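Local coordinates for protein peptidase (Yersinia bercovieri, PDB 5NYW) that is of unknown function but, as an ancestral proteasome beta-type subunit of the Ntn-hydrolase clan, is probably a peptidase, at residues T29-K32 against L33-F36; Q71-L74 against M75-A78; I197-L200 against D201-S204. All blocks are in the same frame, centred on the assembly; numbering follows the deposited sequence.

Contact 1: residues T29-K32 against L33-F36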
ATOM      1  N   THR L  29      18.529 -34.950 -25.300  1.00 60.62           N
ATOM      2  CA  THR L  29      17.271 -35.414 -25.862  1.00 54.89           C
ATOM      3  C   THR L  29      16.262 -35.590 -24.742  1.00 51.47           C
ATOM      4  O   THR L  29      16.517 -36.341 -23.825  1.00 54.43           O
ATOM      5  CB  THR L  29      17.415 -36.771 -26.576  1.00 56.50           C
ATOM      6  OG1 THR L  29      18.415 -36.696 -27.594  1.00 58.85           O
ATOM      7  CG2 THR L  29      16.067 -37.244 -27.143  1.00 51.49           C
ATOM      8  N   PHE L  30      15.118 -34.922 -24.843  1.00 56.75           N
ATOM      9  CA  PHE L  30      14.012 -35.052 -23.892  1.00 49.57           C
ATOM     10  C   PHE L  30      12.709 -35.131 -24.675  1.00 57.19           C
ATOM     11  O   PHE L  30      12.563 -34.475 -25.707  1.00 48.05           O
ATOM     12  CB  PHE L  30      13.999 -33.861 -22.932  1.00 57.38           C
ATOM     13  CG  PHE L  30      15.022 -33.944 -21.838  1.00 56.83           C
ATOM     14  CD1 PHE L  30      14.854 -34.831 -20.780  1.00 63.27           C
ATOM     15  CD2 PHE L  30      16.183 -33.196 -21.909  1.00 48.34           C
ATOM     16  CE1 PHE L  30      15.790 -34.915 -19.773  1.00 74.13           C
ATOM     17  CE2 PHE L  30      17.140 -33.283 -20.912  1.00 54.68           C
ATOM     18  CZ  PHE L  30      16.942 -34.142 -19.842  1.00 76.68           C
ATOM     19  N   ARG L  31      11.779 -35.966 -24.227  1.00 65.71           N
ATOM     20  CA  ARG L  31      10.509 -36.094 -24.938  1.00 64.03           C
ATOM     21  C   ARG L  31       9.599 -34.864 -24.707  1.00 68.87           C
ATOM     22  O   ARG L  31       9.445 -34.396 -23.574  1.00 70.00           O
ATOM     23  CB  ARG L  31       9.837 -37.406 -24.547  1.00 65.61           C
ATOM     24  CG  ARG L  31       8.563 -37.726 -25.285  1.00 70.61           C
ATOM     25  CD  ARG L  31       8.266 -39.197 -25.148  1.00 73.24           C
ATOM     26  NE  ARG L  31       8.257 -39.574 -23.744  1.00 77.93           N
ATOM     27  CZ  ARG L  31       7.172 -39.567 -22.982  1.00 91.71           C
ATOM     28  NH1 ARG L  31       6.006 -39.196 -23.498  1.00 86.28           N
ATOM     29  NH2 ARG L  31       7.258 -39.919 -21.702  1.00 97.30           N
ATOM     30  N   LYS L  32       9.008 -34.360 -25.795  1.00 62.42           N
ATOM     31  CA  LYS L  32       8.207 -33.129 -25.801  1.00 49.28           C
ATOM     32  C   LYS L  32       6.769 -33.403 -26.255  1.00 50.72           C
ATOM     33  O   LYS L  32       6.051 -32.521 -26.747  1.00 45.82           O
ATOM     34  CB  LYS L  32       8.863 -32.068 -26.704  1.00 45.54           C
ATOM     35  CG  LYS L  32      10.270 -31.635 -26.261  1.00 44.23           C
ATOM     36  CD  LYS L  32      10.906 -30.665 -27.240  1.00 48.41           C
ATOM     37  CE  LYS L  32      12.327 -30.287 -26.816  1.00 56.92           C
ATOM     38  NZ  LYS L  32      12.420 -29.603 -25.488  1.00 62.39           N
ATOM     39  N   LEU L  33       6.378 -34.659 -26.126  1.00 52.30           N
ATOM     40  CA  LEU L  33       5.019 -35.077 -26.423  1.00 56.12           C
ATOM     41  C   LEU L  33       4.599 -36.118 -25.377  1.00 68.15           C
ATOM     42  O   LEU L  33       5.141 -37.228 -25.338  1.00 66.35           O
ATOM     43  CB  LEU L  33       4.918 -35.627 -27.842  1.00 46.50           C
ATOM     44  CG  LEU L  33       3.528 -35.868 -28.436  1.00 50.98           C
ATOM     45  CD1 LEU L  33       3.651 -35.816 -29.944  1.00 46.01           C
ATOM     46  CD2 LEU L  33       2.917 -37.209 -27.998  1.00 51.44           C
ATOM     47  N   HIS L  34       3.635 -35.766 -24.531  1.00 68.22           N
ATOM     48  CA  HIS L  34       3.217 -36.661 -23.456  1.00 55.61           C
ATOM     49  C   HIS L  34       1.741 -36.985 -23.591  1.00 48.27           C
ATOM     50  O   HIS L  34       0.979 -36.180 -24.127  1.00 58.25           O
ATOM     51  CB  HIS L  34       3.543 -36.029 -22.105  1.00 51.18           C
ATOM     52  CG  HIS L  34       5.016 -35.921 -21.841  1.00 44.97           C
ATOM     53  ND1 HIS L  34       5.731 -36.915 -21.206  1.00 52.68           N
ATOM     54  CD2 HIS L  34       5.912 -34.969 -22.176  1.00 43.92           C
ATOM     55  CE1 HIS L  34       7.000 -36.559 -21.130  1.00 58.73           C
ATOM     56  NE2 HIS L  34       7.144 -35.387 -21.721  1.00 54.23           N
ATOM     57  N   LEU L  35       1.340 -38.170 -23.133  1.00 54.24           N
ATOM     58  CA  LEU L  35      -0.021 -38.661 -23.396  1.00 62.14           C
ATOM     59  C   LEU L  35      -0.858 -38.864 -22.148  1.00 67.22           C
ATOM     60  O   LEU L  35      -0.377 -39.397 -21.153  1.00 80.75           O
ATOM     61  CB  LEU L  35       0.026 -39.988 -24.152  1.00 72.57           C
ATOM     62  CG  LEU L  35       0.340 -40.006 -25.646  1.00 73.97           C
ATOM     63  CD1 LEU L  35       0.495 -41.447 -26.091  1.00 75.78           C
ATOM     64  CD2 LEU L  35      -0.740 -39.307 -26.445  1.00 70.79           C
ATOM     65  N   PHE L  36      -2.125 -38.474 -22.211  1.00 67.84           N
ATOM     66  CA  PHE L  36      -3.042 -38.806 -21.125  1.00 69.40           C
ATOM     67  C   PHE L  36      -4.252 -39.535 -21.686  1.00 65.51           C
ATOM     68  O   PHE L  36      -5.100 -38.939 -22.369  1.00 62.80           O
ATOM     69  CB  PHE L  36      -3.459 -37.553 -20.338  1.00 55.26           C
ATOM     70  CG  PHE L  36      -2.305 -36.849 -19.688  1.00 47.88           C
ATOM     71  CD1 PHE L  36      -1.497 -35.993 -20.415  1.00 50.79           C
ATOM     72  CD2 PHE L  36      -1.989 -37.095 -18.366  1.00 50.81           C
ATOM     73  CE1 PHE L  36      -0.423 -35.353 -19.822  1.00 53.25           C
ATOM     74  CE2 PHE L  36      -0.918 -36.474 -17.761  1.00 53.88           C
ATOM     75  CZ  PHE L  36      -0.125 -35.596 -18.492  1.00 51.13           C
TER
HETATM   76  O   HOH W   1       3.328 -40.020 -22.381  1.00 56.45           O
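Leu-33 meets Arg-31 through its backbone: its carbonyl O takes a hydrogen bond from Arg-31 NH1 at 2.8 Å, and the aliphatic part of the arginine runs past the same oxygen, with Arg-31 CG 3.5 Å from Leu-33 O. The isobutyl group leads away to Phe-14 and Val-45. A bend at chi3 (54°) turns the guanidinium back over the chain, where this oxygen sits near its edge. His-34 comes next and lies across the arginine. Its CE1 stands 3.3 Å above the guanidinium plane, offset toward the rim, and the two flat groups are 52° apart, so neither is stacked flush on the other. The far corner of the ring reaches back along the chain: NE2 gives a hydrogen bond to Arg-31 O at 3.1 Å, bent to 136° and coming from above the carbonyl plane. The ring is thus held at NE2 while its ND1 side faces the guanidinium. At Leu-35 a water links the strand to the same arginine, accepting from Leu-35 N at 2.8 Å and from Arg-31 NH1 at 3.0 Å; NH1 therefore serves both Leu-33 O and the water. Arg-31 also packs on Asp-142 of a second subunit. Lys-32 turns the other way, its NZ hydrogen-bonded to Thr-1 OG1 and Thr-20 OG1 and its side chain touching Asp-17. An N-terminal threonine with a lysine just before this strand and an aspartate nearby is consistent with the active site of proteasome-type Ntn-hydrolases.

Contact 2: residues Q71-L74 against M75-A78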
ATOM      1  N   GLN L  71      -9.157 -35.019  -6.128  1.00 81.54           N
ATOM      2  CA  GLN L  71      -8.663 -33.750  -6.616  1.00 78.65           C
ATOM      3  C   GLN L  71      -9.038 -33.569  -8.081  1.00 86.61           C
ATOM      4  O   GLN L  71      -9.083 -34.540  -8.839  1.00 83.66           O
ATOM      5  CB  GLN L  71      -7.148 -33.739  -6.447  1.00 76.70           C
ATOM      6  CG  GLN L  71      -6.465 -32.464  -6.742  1.00 81.97           C
ATOM      7  CD  GLN L  71      -4.995 -32.582  -6.460  1.00 81.93           C
ATOM      8  OE1 GLN L  71      -4.550 -33.558  -5.856  1.00 78.05           O
ATOM      9  NE2 GLN L  71      -4.233 -31.583  -6.866  1.00 84.95           N
ATOM     10  N   THR L  72      -9.268 -32.336  -8.505  1.00 85.56           N
ATOM     11  CA  THR L  72      -9.542 -32.115  -9.915  1.00 81.33           C
ATOM     12  C   THR L  72      -8.260 -32.403 -10.728  1.00 91.05           C
ATOM     13  O   THR L  72      -7.191 -31.869 -10.428  1.00 92.95           O
ATOM     14  CB  THR L  72     -10.097 -30.694 -10.161  1.00 83.01           C
ATOM     15  OG1 THR L  72     -10.115 -30.419 -11.570  1.00 82.11           O
ATOM     16  CG2 THR L  72      -9.266 -29.640  -9.421  1.00 75.18           C
ATOM     17  N   ASN L  73      -8.369 -33.260 -11.744  1.00 83.05           N
ATOM     18  CA  ASN L  73      -7.208 -33.627 -12.552  1.00 76.66           C
ATOM     19  C   ASN L  73      -7.615 -33.881 -13.991  1.00 72.16           C
ATOM     20  O   ASN L  73      -8.800 -33.867 -14.312  1.00 76.33           O
ATOM     21  CB  ASN L  73      -6.496 -34.863 -11.982  1.00 73.77           C
ATOM     22  CG  ASN L  73      -7.374 -36.106 -11.975  1.00 72.95           C
ATOM     23  OD1 ASN L  73      -7.964 -36.470 -12.991  1.00 78.55           O
ATOM     24  ND2 ASN L  73      -7.464 -36.761 -10.824  1.00 69.56           N
ATOM     25  N   LEU L  74      -6.637 -34.161 -14.847  1.00 72.64           N
ATOM     26  CA  LEU L  74      -6.894 -34.299 -16.282  1.00 70.33           C
ATOM     27  C   LEU L  74      -7.756 -35.516 -16.619  1.00 63.41           C
ATOM     28  O   LEU L  74      -8.237 -35.638 -17.739  1.00 64.45           O
ATOM     29  CB  LEU L  74      -5.565 -34.367 -17.046  1.00 53.32           C
ATOM     30  CG  LEU L  74      -4.809 -33.037 -17.179  1.00 60.83           C
ATOM     31  CD1 LEU L  74      -3.479 -33.197 -17.897  1.00 63.82           C
ATOM     32  CD2 LEU L  74      -5.673 -32.040 -17.946  1.00 48.76           C
ATOM     33  N   MET L  75      -7.978 -36.397 -15.650  1.00 63.78           N
ATOM     34  CA  MET L  75      -8.803 -37.577 -15.888  1.00 69.83           C
ATOM     35  C   MET L  75     -10.272 -37.358 -15.540  1.00 81.45           C
ATOM     36  O   MET L  75     -11.136 -38.118 -15.987  1.00 85.74           O
ATOM     37  CB  MET L  75      -8.244 -38.767 -15.121  1.00 74.21           C
ATOM     38  CG  MET L  75      -6.844 -39.077 -15.595  1.00 72.87           C
ATOM     39  SD  MET L  75      -6.749 -39.406 -17.367  1.00 78.84           S
ATOM     40  CE  MET L  75      -7.419 -41.058 -17.442  1.00 81.55           C
ATOM     41  N   ASN L  76     -10.547 -36.356 -14.708  1.00 84.73           N
ATOM     42  CA  ASN L  76     -11.925 -36.062 -14.316  1.00 84.01           C
ATOM     43  C   ASN L  76     -12.471 -34.684 -14.756  1.00 79.36           C
ATOM     44  O   ASN L  76     -13.574 -34.318 -14.362  1.00 77.12           O
ATOM     45  CB  ASN L  76     -12.084 -36.228 -12.800  1.00 75.04           C
ATOM     46  CG  ASN L  76     -11.189 -35.299 -12.000  1.00 78.37           C
ATOM     47  OD1 ASN L  76     -10.935 -34.155 -12.393  1.00 69.98           O
ATOM     48  ND2 ASN L  76     -10.705 -35.794 -10.857  1.00 74.41           N
ATOM     49  N   VAL L  77     -11.715 -33.912 -15.540  1.00 70.77           N
ATOM     50  CA  VAL L  77     -12.278 -32.681 -16.108  1.00 64.11           C
ATOM     51  C   VAL L  77     -13.309 -33.110 -17.161  1.00 65.32           C
ATOM     52  O   VAL L  77     -13.113 -34.100 -17.879  1.00 62.99           O
ATOM     53  CB  VAL L  77     -11.219 -31.731 -16.761  1.00 64.55           C
ATOM     54  CG1 VAL L  77     -10.325 -31.103 -15.694  1.00 61.92           C
ATOM     55  CG2 VAL L  77     -10.374 -32.453 -17.802  1.00 60.45           C
ATOM     56  N   ALA L  78     -14.427 -32.395 -17.215  1.00 72.01           N
ATOM     57  CA  ALA L  78     -15.541 -32.774 -18.088  1.00 76.95           C
ATOM     58  C   ALA L  78     -15.304 -32.427 -19.562  1.00 78.29           C
ATOM     59  O   ALA L  78     -15.810 -33.116 -20.448  1.00 73.73           O
ATOM     60  CB  ALA L  78     -16.835 -32.139 -17.595  1.00 63.59           C
TER
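An Asx turn nested in a type I beta turn, Asn-73 to Asn-76, shapes the loop between helices 52-65 and 80-98. Asn-73 OD1 accepts from Met-75 N at 2.7 Å, the donor lying in the carbonyl plane of the side-chain amide. The first torsion of Asn-73 (chi1 62°) sets CG between its backbone N and carbonyl carbon, bringing OD1 over the turn. Asn-73 O closes the beta turn by accepting from Asn-76 N at 3.1 Å. Asn-76 answers with its own amide: OD1 takes Asn-73 N at 2.8 Å along a nearly straight bond (172°), and ND2 gives to Gln-71 O at 2.9 Å with that oxygen in the amide plane. The two asparagines thus exchange side-chain-to-backbone bonds, the one from Asn-76 N to Asn-73 OD1 being weak. Both amides then lie stacked, their planes 18° apart, with Asn-73 CG 3.5 Å from Asn-76 ND2. Arg-42 NH1 bonds Leu-74 O and Val-77 O from the neighbouring strand 42-50, while the Leu-74 side chain packs between the two helices on Leu-62 and Leu-86. Val-77 CG1 rests 3.4 Å from Asn-73 O.

Contact 3: residues I197-L200 against D201-S204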
ATOM      1  N   ILE L 197      -0.844 -39.482 -34.844  1.00 67.27           N
ATOM      2  CA  ILE L 197      -2.097 -39.183 -35.509  1.00 68.56           C
ATOM      3  C   ILE L 197      -3.255 -39.646 -34.621  1.00 73.31           C
ATOM      4  O   ILE L 197      -3.290 -40.803 -34.198  1.00 61.39           O
ATOM      5  CB  ILE L 197      -2.205 -39.879 -36.855  1.00 66.18           C
ATOM      6  CG1 ILE L 197      -1.101 -39.408 -37.792  1.00 59.17           C
ATOM      7  CG2 ILE L 197      -3.603 -39.675 -37.424  1.00 67.95           C
ATOM      8  CD1 ILE L 197      -1.106 -40.121 -39.135  1.00 67.11           C
ATOM      9  N   TYR L 198      -4.175 -38.736 -34.313  1.00 74.37           N
ATOM     10  CA  TYR L 198      -5.380 -39.088 -33.571  1.00 58.82           C
ATOM     11  C   TYR L 198      -6.623 -38.916 -34.429  1.00 61.85           C
ATOM     12  O   TYR L 198      -7.067 -37.789 -34.680  1.00 64.04           O
ATOM     13  CB  TYR L 198      -5.543 -38.238 -32.312  1.00 58.36           C
ATOM     14  CG  TYR L 198      -6.846 -38.563 -31.609  1.00 68.83           C
ATOM     15  CD1 TYR L 198      -6.941 -39.643 -30.734  1.00 62.17           C
ATOM     16  CD2 TYR L 198      -7.999 -37.821 -31.861  1.00 77.92           C
ATOM     17  CE1 TYR L 198      -8.133 -39.952 -30.115  1.00 64.77           C
ATOM     18  CE2 TYR L 198      -9.188 -38.127 -31.253  1.00 84.93           C
ATOM     19  CZ  TYR L 198      -9.253 -39.190 -30.378  1.00 75.33           C
ATOM     20  OH  TYR L 198     -10.457 -39.469 -29.770  1.00 73.79           O
ATOM     21  N   PRO L 199      -7.197 -40.028 -34.885  1.00 68.45           N
ATOM     22  CA  PRO L 199      -8.457 -39.957 -35.644  1.00 65.37           C
ATOM     23  C   PRO L 199      -9.691 -39.649 -34.773  1.00 66.24           C
ATOM     24  O   PRO L 199      -9.789 -40.098 -33.628  1.00 68.61           O
ATOM     25  CB  PRO L 199      -8.554 -41.343 -36.292  1.00 59.10           C
ATOM     26  CG  PRO L 199      -7.679 -42.231 -35.477  1.00 63.02           C
ATOM     27  CD  PRO L 199      -6.605 -41.378 -34.875  1.00 65.22           C
ATOM     28  N   LEU L 200     -10.599 -38.844 -35.320  1.00 59.53           N
ATOM     29  CA  LEU L 200     -11.828 -38.459 -34.641  1.00 63.47           C
ATOM     30  C   LEU L 200     -12.585 -39.663 -34.079  1.00 69.78           C
ATOM     31  O   LEU L 200     -12.735 -40.688 -34.736  1.00 72.79           O
ATOM     32  CB  LEU L 200     -12.732 -37.661 -35.593  1.00 62.85           C
ATOM     33  CG  LEU L 200     -14.151 -37.312 -35.117  1.00 64.68           C
ATOM     34  CD1 LEU L 200     -14.113 -36.406 -33.897  1.00 59.07           C
ATOM     35  CD2 LEU L 200     -14.971 -36.675 -36.248  1.00 56.17           C
ATOM     36  N   ASP L 201     -13.010 -39.524 -32.830  1.00 69.44           N
ATOM     37  CA  ASP L 201     -13.838 -40.504 -32.128  1.00 68.32           C
ATOM     38  C   ASP L 201     -13.157 -41.864 -31.912  1.00 67.39           C
ATOM     39  O   ASP L 201     -13.808 -42.820 -31.509  1.00 70.16           O
ATOM     40  CB  ASP L 201     -15.181 -40.716 -32.841  1.00 70.13           C
ATOM     41  CG  ASP L 201     -16.075 -39.487 -32.793  1.00 67.81           C
ATOM     42  OD1 ASP L 201     -16.011 -38.746 -31.794  1.00 66.74           O
ATOM     43  OD2 ASP L 201     -16.917 -39.313 -33.706  1.00 70.97           O
ATOM     44  N   SER L 202     -11.856 -41.958 -32.163  1.00 64.78           N
ATOM     45  CA  SER L 202     -11.157 -43.227 -31.983  1.00 66.11           C
ATOM     46  C   SER L 202     -10.740 -43.463 -30.537  1.00 67.55           C
ATOM     47  O   SER L 202     -10.695 -44.603 -30.082  1.00 74.94           O
ATOM     48  CB  SER L 202      -9.906 -43.295 -32.859  1.00 71.23           C
ATOM     49  OG  SER L 202      -8.875 -42.484 -32.318  1.00 74.25           O
ATOM     50  N   PHE L 203     -10.397 -42.382 -29.836  1.00 70.91           N
ATOM     51  CA  PHE L 203      -9.848 -42.456 -28.480  1.00 77.55           C
ATOM     52  C   PHE L 203      -8.702 -43.439 -28.428  1.00 84.01           C
ATOM     53  O   PHE L 203      -8.570 -44.239 -27.494  1.00 81.40           O
ATOM     54  CB  PHE L 203     -10.931 -42.777 -27.451  1.00 71.85           C
ATOM     55  CG  PHE L 203     -12.006 -41.738 -27.401  1.00 73.71           C
ATOM     56  CD1 PHE L 203     -11.747 -40.499 -26.826  1.00 61.93           C
ATOM     57  CD2 PHE L 203     -13.256 -41.975 -27.950  1.00 66.17           C
ATOM     58  CE1 PHE L 203     -12.726 -39.527 -26.782  1.00 60.60           C
ATOM     59  CE2 PHE L 203     -14.230 -41.000 -27.919  1.00 62.05           C
ATOM     60  CZ  PHE L 203     -13.960 -39.775 -27.341  1.00 59.30           C
ATOM     61  N   SER L 204      -7.877 -43.360 -29.465  1.00 84.69           N
ATOM     62  CA  SER L 204      -6.752 -44.258 -29.605  1.00 82.62           C
ATOM     63  C   SER L 204      -5.418 -43.524 -29.613  1.00 76.21           C
ATOM     64  O   SER L 204      -5.302 -42.419 -30.144  1.00 82.11           O
ATOM     65  CB  SER L 204      -6.901 -45.066 -30.892  1.00 78.84           C
ATOM     66  OG  SER L 204      -5.682 -45.687 -31.236  1.00 87.41           O
TER
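Tyr-198 reaches from the end of strand 193-199 into the turn that follows, ending against Ser-202, Phe-203 and Ser-204. From CB the ring leaves with CG anti to the backbone N (chi1 176°), which sends the ring toward residues 202-204. CD1 comes first, 3.3 Å from Ser-204 O, which lies at the ring edge near its plane. At CE1 the hydroxyl of Ser-202 sits over a face, with OG 3.4 Å away. CE1 and CZ both lie against Phe-203 N, which stands obliquely to the ring. The phenol oxygen then accepts from Phe-203 N at 2.9 Å. The same OH rests over one face of the Phe-203 ring, 3.4 Å above its plane and offset toward the rim, and it is also hydrogen-bonded to Gln-119 OE1. Around the tyrosine the chain makes a type II beta turn, Pro-199 to Ser-202, as strand 193-199 leads into the connection to its antiparallel neighbour 208-211; Asp-201 takes the positive-phi corner. Pro-199 O accepts twice from one residue, from Ser-202 N at 3.1 Å and from Ser-202 OG at 2.9 Å, both from the same face of its carbonyl plane. Ser-202 OG in turn accepts from Ser-204 N, an ST turn that starts on the last residue of the beta turn, and Pro-199 CG packs 3.4 Å from this oxygen. At the turn's outer corner Leu-200 and Asp-201 run side by side, and Asp-201 OD1 is held by Gln-119 NE2.

Overall arrangement
All three contacts are partly buried. Contact 1 lies deepest, its centre about 10 Å from that of the chain, with no exposed residue among those that touch; contact 3, at about 16 Å, and contact 2, at about 22 Å, have two each. Contacts 1 and 2 touch through Phe-36 CE2 and Leu-74 CD1, 4.2 Å apart, joining strand 33-38 to the loop between helices 52-65 and 80-98. Contact 3 touches neither, but its turn packs on strand 112-120, in the same sheet as strand 33-38. A histidine lies obliquely over a guanidinium face beside the probable active site in contact 1, paired amides shape an outlying helix connection in contact 2, and hydroxyls organise a turn at a strand end in contact 3.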